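Local coordinates for extracellular solute-binding protein family 5 (Brucella melitensis, PDB 4ONY) that probably captures peptides or similar solutes in the periplasm and delivers them to an ABC transporter for import, at residues L101-K105 with F117-A123; K304-M310 with S354-S359. All coordinates share one frame. Residue numbers count along the deposited sequence, not the author numbering.

Contact 1: residues L101-K105 with F117-A123; sequences LLAEK and FTLNPKA
Two antiparallel strands of a beta hairpin, 97-108 and 114-119, run side by side here, with a classic beta bulge at E104 and K105 and a turn leaving the end of the second strand. F117 enters extended; its ring (chi1 m) meets the methyl of A103, CD1 to CB 3.8 Å, and continues onto helix 181-187. T118 forms the hydrogen-bonded pair with K105, CA to CA 5.1 Å, one residue out of step with A103-L119. Its N donates to K105 O at 2.9 Å, while its O accepts two amides, E104 N at 2.7 Å and K105 N at 3.2 Å. That double acceptance defines the bulge: E104 adopts near-helical angles (-76/-35), so two residues face one. T118 OG1 is bonded elsewhere, to S168 on the next strand. L119 forms the non-hydrogen-bonded pair with A103, CA to CA 4.2 Å, and its CA sits 3.4 Å from L102 O. A water joins L119 O to E104 OE1, the glutamate reaching there with chi1 and chi2 both t. N120 N then donates to L102 O at 3.0 Å, and N120 ND2 shares a second water with L101 O. N120 opens a type I turn, closed by A123 N to N120 O at 3.0 Å; inside it N120 OD1 takes K122 N at 2.9 Å, an Asx turn. P121 CD lies 3.3 Å from E104 OE1. A123 CB comes back to touch L102 CD2 at 3.8 Å. The whole is a bulged antiparallel hairpin ending in an Asx-stabilised turn, within a sheet of the solute-binding protein fold.

Contact 2: residues K304-M310 with S354-S359; sequences KGTPADM and SFWEGS
Two irregular loops meet here: the approach to strand 310-315 lies against a loop that makes a type II turn from W356 to S359. The backbones meet through one direct hydrogen bond, A308 N to E357 O at 2.8 Å, with P307 CA 3.1 Å from the same E357 O; P307 and S359 are 4.9 Å apart, CA to CA. Within the turn G358 takes positive phi (81/4), S359 N reaches W356 O at 3.1 Å, and S359 OG (chi1 p) donates a hydrogen bond to that same W356 O at 2.7 Å. S359 CB also rests 3.3 Å from G305 O. P307, with a C-gamma endo pucker, sets CG 4.1 Å from CD1 of the W356 indole (chi1 m), which also packs on helix 537-553. M310 folds through chi1 t, chi2 p and chi3 p so that CE lies over one face of the F355 ring, 3.9 Å from its centroid and 20° off the normal, a CH-pi contact; SD, 5.2 Å from the centroid, makes it Met-aromatic. F355 (chi1 m) also meets W503 and Y557 edge-to-face. S354 OG accepts W356 N at 2.9 Å, an ST turn, and is held by D548; E357 (chi1 t, chi2 p) curls back so that OE1 takes S354 N at 3.2 Å, besides Q353 N. K304 bends so that NZ bonds T306 OG1 at 3.2 Å. Waters join K304 O to G358 O, A308 O to S354 O, and M310 N to F355 O. The chemistry is therefore mixed: water and one direct bond match backbone polar groups, while methionine, proline and aromatic rings supply apolar adhesion.

Following the chain from its N terminus, contact 1 comes first and closes a hairpin excursion of 11 residues, the ends of its two strands and the turn joining them, within the antiparallel sheet that also includes strand 168-173. The chain then runs through three strands of the four-stranded mixed sheet, whose fourth, 46-52, came before contact 1. Contact 2 closes a longer excursion of 43 residues, containing helices 325-333 and 337-344, and fixes the loop after strand 350-351 beside the entry to strand 310-315, at the six-stranded mixed sheet. The two are in series, neither enclosing nor crossing the other; their centres lie about 34 Å apart, their nearest atoms about 19 Å.

Contact 1: residues L101-K105 with F117-A123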
loop_
_atom_site.group_PDB
_atom_site.type_symbol
_atom_site.label_atom_id
_atom_site.label_comp_id
_atom_site.label_asym_id
_atom_site.label_seq_id
_atom_site.Cartn_x
_atom_site.Cartn_y
_atom_site.Cartn_z
ATOM N N LEU A 101 -14.704 5.549 16.972
ATOM C CA LEU A 101 -15.754 4.731 16.287
ATOM C C LEU A 101 -16.421 3.917 17.399
ATOM O O LEU A 101 -17.098 4.522 18.255
ATOM C CB LEU A 101 -15.172 3.894 15.164
ATOM C CG LEU A 101 -16.169 3.155 14.269
ATOM C CD1 LEU A 101 -17.061 4.161 13.561
ATOM C CD2 LEU A 101 -15.442 2.233 13.265
ATOM N N LEU A 102 -16.145 2.613 17.508
ATOM C CA LEU A 102 -16.756 1.864 18.627
ATOM C C LEU A 102 -16.298 2.410 19.984
ATOM O O LEU A 102 -17.092 2.453 20.942
ATOM C CB LEU A 102 -16.495 0.355 18.524
ATOM C CG LEU A 102 -17.301 -0.414 17.471
ATOM C CD1 LEU A 102 -16.777 -1.822 17.305
ATOM C CD2 LEU A 102 -18.772 -0.486 17.841
ATOM N N ALA A 103 -15.026 2.793 20.058
ATOM C CA ALA A 103 -14.513 3.498 21.216
ATOM C C ALA A 103 -14.820 4.994 21.087
ATOM O O ALA A 103 -14.396 5.642 20.135
ATOM C CB ALA A 103 -13.021 3.269 21.348
ATOM N N GLU A 104 -15.601 5.515 22.018
ATOM C CA GLU A 104 -15.944 6.933 22.013
ATOM C C GLU A 104 -14.760 7.763 22.504
ATOM O O GLU A 104 -14.563 8.874 22.047
ATOM C CB GLU A 104 -17.161 7.198 22.904
ATOM C CG GLU A 104 -17.712 8.614 22.797
ATOM C CD GLU A 104 -19.005 8.817 23.598
ATOM O OE1 GLU A 104 -19.408 7.937 24.380
ATOM O OE2 GLU A 104 -19.628 9.863 23.416
ATOM N N LYS A 105 -14.003 7.219 23.451
ATOM C CA LYS A 105 -12.874 7.881 24.056
ATOM C C LYS A 105 -11.688 6.938 24.183
ATOM O O LYS A 105 -11.847 5.748 24.292
ATOM C CB LYS A 105 -13.240 8.393 25.453
ATOM C CG LYS A 105 -14.351 9.423 25.479
ATOM C CD LYS A 105 -13.814 10.773 24.999
ATOM C CE LYS A 105 -14.748 11.534 24.040
ATOM N NZ LYS A 105 -15.787 12.296 24.804
ATOM N N PHE A 117 -9.774 2.241 26.301
ATOM C CA PHE A 117 -10.861 2.661 25.417
ATOM C C PHE A 117 -12.128 2.648 26.199
ATOM O O PHE A 117 -12.348 1.725 27.012
ATOM C CB PHE A 117 -11.013 1.667 24.267
ATOM C CG PHE A 117 -9.776 1.523 23.425
ATOM C CD1 PHE A 117 -9.493 2.441 22.406
ATOM C CD2 PHE A 117 -8.902 0.467 23.633
ATOM C CE1 PHE A 117 -8.350 2.310 21.617
ATOM C CE2 PHE A 117 -7.756 0.354 22.873
ATOM C CZ PHE A 117 -7.481 1.262 21.855
ATOM N N THR A 118 -12.973 3.633 25.964
ATOM C CA THR A 118 -14.297 3.638 26.535
ATOM C C THR A 118 -15.268 3.576 25.377
ATOM O O THR A 118 -15.225 4.424 24.491
ATOM C CB THR A 118 -14.523 4.876 27.402
ATOM O OG1 THR A 118 -13.473 4.948 28.361
ATOM C CG2 THR A 118 -15.883 4.852 28.116
ATOM N N LEU A 119 -16.097 2.531 25.378
ATOM C CA LEU A 119 -17.044 2.285 24.305
ATOM C C LEU A 119 -18.192 3.285 24.343
ATOM O O LEU A 119 -18.582 3.770 25.402
ATOM C CB LEU A 119 -17.627 0.879 24.397
ATOM C CG LEU A 119 -16.612 -0.278 24.405
ATOM C CD1 LEU A 119 -17.329 -1.620 24.558
ATOM C CD2 LEU A 119 -15.814 -0.241 23.124
ATOM N N ASN A 120 -18.703 3.588 23.163
ATOM C CA ASN A 120 -19.847 4.447 23.010
ATOM C C ASN A 120 -21.101 3.712 23.499
ATOM O O ASN A 120 -21.351 2.574 23.084
ATOM C CB ASN A 120 -19.983 4.790 21.527
ATOM C CG ASN A 120 -21.001 5.878 21.280
ATOM O OD1 ASN A 120 -22.166 5.778 21.741
ATOM N ND2 ASN A 120 -20.599 6.903 20.546
ATOM N N PRO A 121 -21.868 4.326 24.401
ATOM C CA PRO A 121 -23.023 3.551 24.928
ATOM C C PRO A 121 -24.109 3.233 23.900
ATOM O O PRO A 121 -24.917 2.343 24.133
ATOM C CB PRO A 121 -23.576 4.437 26.038
ATOM C CG PRO A 121 -23.034 5.813 25.753
ATOM C CD PRO A 121 -21.697 5.615 25.077
ATOM N N LYS A 122 -24.122 3.925 22.768
ATOM C CA LYS A 122 -25.070 3.607 21.701
ATOM C C LYS A 122 -24.649 2.433 20.805
ATOM O O LYS A 122 -25.413 2.039 19.928
ATOM C CB LYS A 122 -25.232 4.795 20.771
ATOM C CG LYS A 122 -25.728 6.047 21.387
ATOM C CD LYS A 122 -25.622 7.167 20.349
ATOM C CE LYS A 122 -26.335 8.413 20.851
ATOM N NZ LYS A 122 -26.395 9.465 19.781
ATOM N N ALA A 123 -23.440 1.913 20.965
ATOM C CA ALA A 123 -22.932 0.920 20.005
ATOM C C ALA A 123 -23.766 -0.361 20.058
ATOM O O ALA A 123 -23.944 -0.907 21.129
ATOM C CB ALA A 123 -21.489 0.603 20.298
HETATM O O HOH W 1 -18.017 6.957 19.247
HETATM O O HOH W 2 -18.446 6.521 26.240
#

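Contact 2: residues K304-M310 with S354-S359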
loop_
_atom_site.group_PDB
_atom_site.type_symbol
_atom_site.label_atom_id
_atom_site.label_comp_id
_atom_site.label_asym_id
_atom_site.label_seq_id
_atom_site.Cartn_x
_atom_site.Cartn_y
_atom_site.Cartn_z
ATOM N N LYS A 304 -3.156 11.931 -5.360
ATOM C CA LYS A 304 -3.040 11.531 -3.976
ATOM C C LYS A 304 -1.639 11.879 -3.508
ATOM O O LYS A 304 -0.724 11.996 -4.321
ATOM C CB LYS A 304 -3.343 10.041 -3.827
ATOM C CG LYS A 304 -2.339 9.103 -4.485
ATOM C CD LYS A 304 -2.857 7.676 -4.362
ATOM C CE LYS A 304 -1.936 6.647 -5.014
ATOM N NZ LYS A 304 -0.783 6.330 -4.138
ATOM N N GLY A 305 -1.499 12.044 -2.197
ATOM C CA GLY A 305 -0.243 12.325 -1.584
ATOM C C GLY A 305 0.371 11.143 -0.835
ATOM O O GLY A 305 1.462 11.264 -0.310
ATOM N N THR A 306 -0.307 10.001 -0.794
ATOM C CA THR A 306 0.350 8.751 -0.425
ATOM C C THR A 306 1.300 8.349 -1.599
ATOM O O THR A 306 1.074 8.695 -2.765
ATOM C CB THR A 306 -0.655 7.629 -0.169
ATOM O OG1 THR A 306 -1.523 7.522 -1.294
ATOM C CG2 THR A 306 -1.455 7.915 1.063
ATOM N N PRO A 307 2.391 7.682 -1.285
ATOM C CA PRO A 307 3.368 7.389 -2.346
ATOM C C PRO A 307 2.876 6.404 -3.405
ATOM O O PRO A 307 1.956 5.640 -3.180
ATOM C CB PRO A 307 4.551 6.776 -1.599
ATOM C CG PRO A 307 4.022 6.350 -0.261
ATOM C CD PRO A 307 2.789 7.156 0.032
ATOM N N ALA A 308 3.504 6.482 -4.564
ATOM C CA ALA A 308 3.264 5.525 -5.627
ATOM C C ALA A 308 4.187 4.324 -5.367
ATOM O O ALA A 308 5.365 4.507 -4.985
ATOM C CB ALA A 308 3.585 6.174 -6.957
ATOM N N ASP A 309 3.670 3.111 -5.520
ATOM C CA ASP A 309 4.441 1.911 -5.260
ATOM C C ASP A 309 5.662 1.905 -6.198
ATOM O O ASP A 309 5.548 2.262 -7.373
ATOM C CB ASP A 309 3.584 0.672 -5.498
ATOM C CG ASP A 309 2.566 0.424 -4.385
ATOM O OD1 ASP A 309 2.581 1.087 -3.302
ATOM O OD2 ASP A 309 1.766 -0.474 -4.604
ATOM N N MET A 310 6.811 1.503 -5.681
ATOM C CA MET A 310 7.981 1.265 -6.542
ATOM C C MET A 310 7.762 0.086 -7.505
ATOM O O MET A 310 7.215 -0.960 -7.130
ATOM C CB MET A 310 9.198 0.982 -5.683
ATOM C CG MET A 310 10.493 0.711 -6.434
ATOM S SD MET A 310 11.102 1.901 -7.638
ATOM C CE MET A 310 11.590 3.196 -6.494
ATOM N N SER A 354 11.927 8.028 -6.433
ATOM C CA SER A 354 12.096 7.817 -4.997
ATOM C C SER A 354 11.363 6.537 -4.581
ATOM O O SER A 354 10.358 6.180 -5.205
ATOM C CB SER A 354 11.432 8.984 -4.266
ATOM O OG SER A 354 11.341 8.811 -2.850
ATOM N N PHE A 355 11.814 5.949 -3.483
ATOM C CA PHE A 355 11.094 4.858 -2.849
ATOM C C PHE A 355 9.857 5.347 -2.079
ATOM O O PHE A 355 9.099 4.523 -1.614
ATOM C CB PHE A 355 12.049 4.067 -1.955
ATOM C CG PHE A 355 13.114 3.333 -2.734
ATOM C CD1 PHE A 355 12.878 2.083 -3.204
ATOM C CD2 PHE A 355 14.308 3.923 -3.021
ATOM C CE1 PHE A 355 13.820 1.407 -3.925
ATOM C CE2 PHE A 355 15.273 3.267 -3.763
ATOM C CZ PHE A 355 15.033 1.998 -4.202
ATOM N N TRP A 356 9.647 6.673 -1.976
ATOM C CA TRP A 356 8.396 7.218 -1.462
ATOM C C TRP A 356 7.863 8.240 -2.484
ATOM O O TRP A 356 7.340 9.295 -2.135
ATOM C CB TRP A 356 8.565 7.804 -0.029
ATOM C CG TRP A 356 8.692 6.676 0.968
ATOM C CD1 TRP A 356 7.676 6.024 1.622
ATOM C CD2 TRP A 356 9.896 5.995 1.336
ATOM N NE1 TRP A 356 8.171 4.981 2.386
ATOM C CE2 TRP A 356 9.527 4.931 2.228
ATOM C CE3 TRP A 356 11.241 6.164 1.000
ATOM C CZ2 TRP A 356 10.453 4.078 2.782
ATOM C CZ3 TRP A 356 12.170 5.313 1.556
ATOM C CH2 TRP A 356 11.775 4.265 2.445
ATOM N N GLU A 357 7.965 7.864 -3.750
ATOM C CA GLU A 357 7.566 8.675 -4.894
ATOM C C GLU A 357 6.212 9.365 -4.723
ATOM O O GLU A 357 5.197 8.727 -4.455
ATOM C CB GLU A 357 7.508 7.783 -6.134
ATOM C CG GLU A 357 7.121 8.468 -7.446
ATOM C CD GLU A 357 8.089 9.549 -7.876
ATOM O OE1 GLU A 357 9.292 9.417 -7.636
ATOM O OE2 GLU A 357 7.643 10.549 -8.479
ATOM N N GLY A 358 6.221 10.652 -4.983
ATOM C CA GLY A 358 5.019 11.469 -5.011
ATOM C C GLY A 358 4.536 11.911 -3.649
ATOM O O GLY A 358 3.455 12.514 -3.563
ATOM N N SER A 359 5.272 11.587 -2.580
ATOM C CA SER A 359 4.846 11.946 -1.241
ATOM C C SER A 359 5.838 12.904 -0.599
ATOM O O SER A 359 6.948 13.076 -1.067
ATOM C CB SER A 359 4.693 10.693 -0.359
ATOM O OG SER A 359 5.957 10.149 0.024
HETATM O O HOH W 3 1.703 13.624 -5.282
HETATM O O HOH W 4 8.117 4.555 -4.535
HETATM O O HOH W 5 7.842 2.121 -2.779
#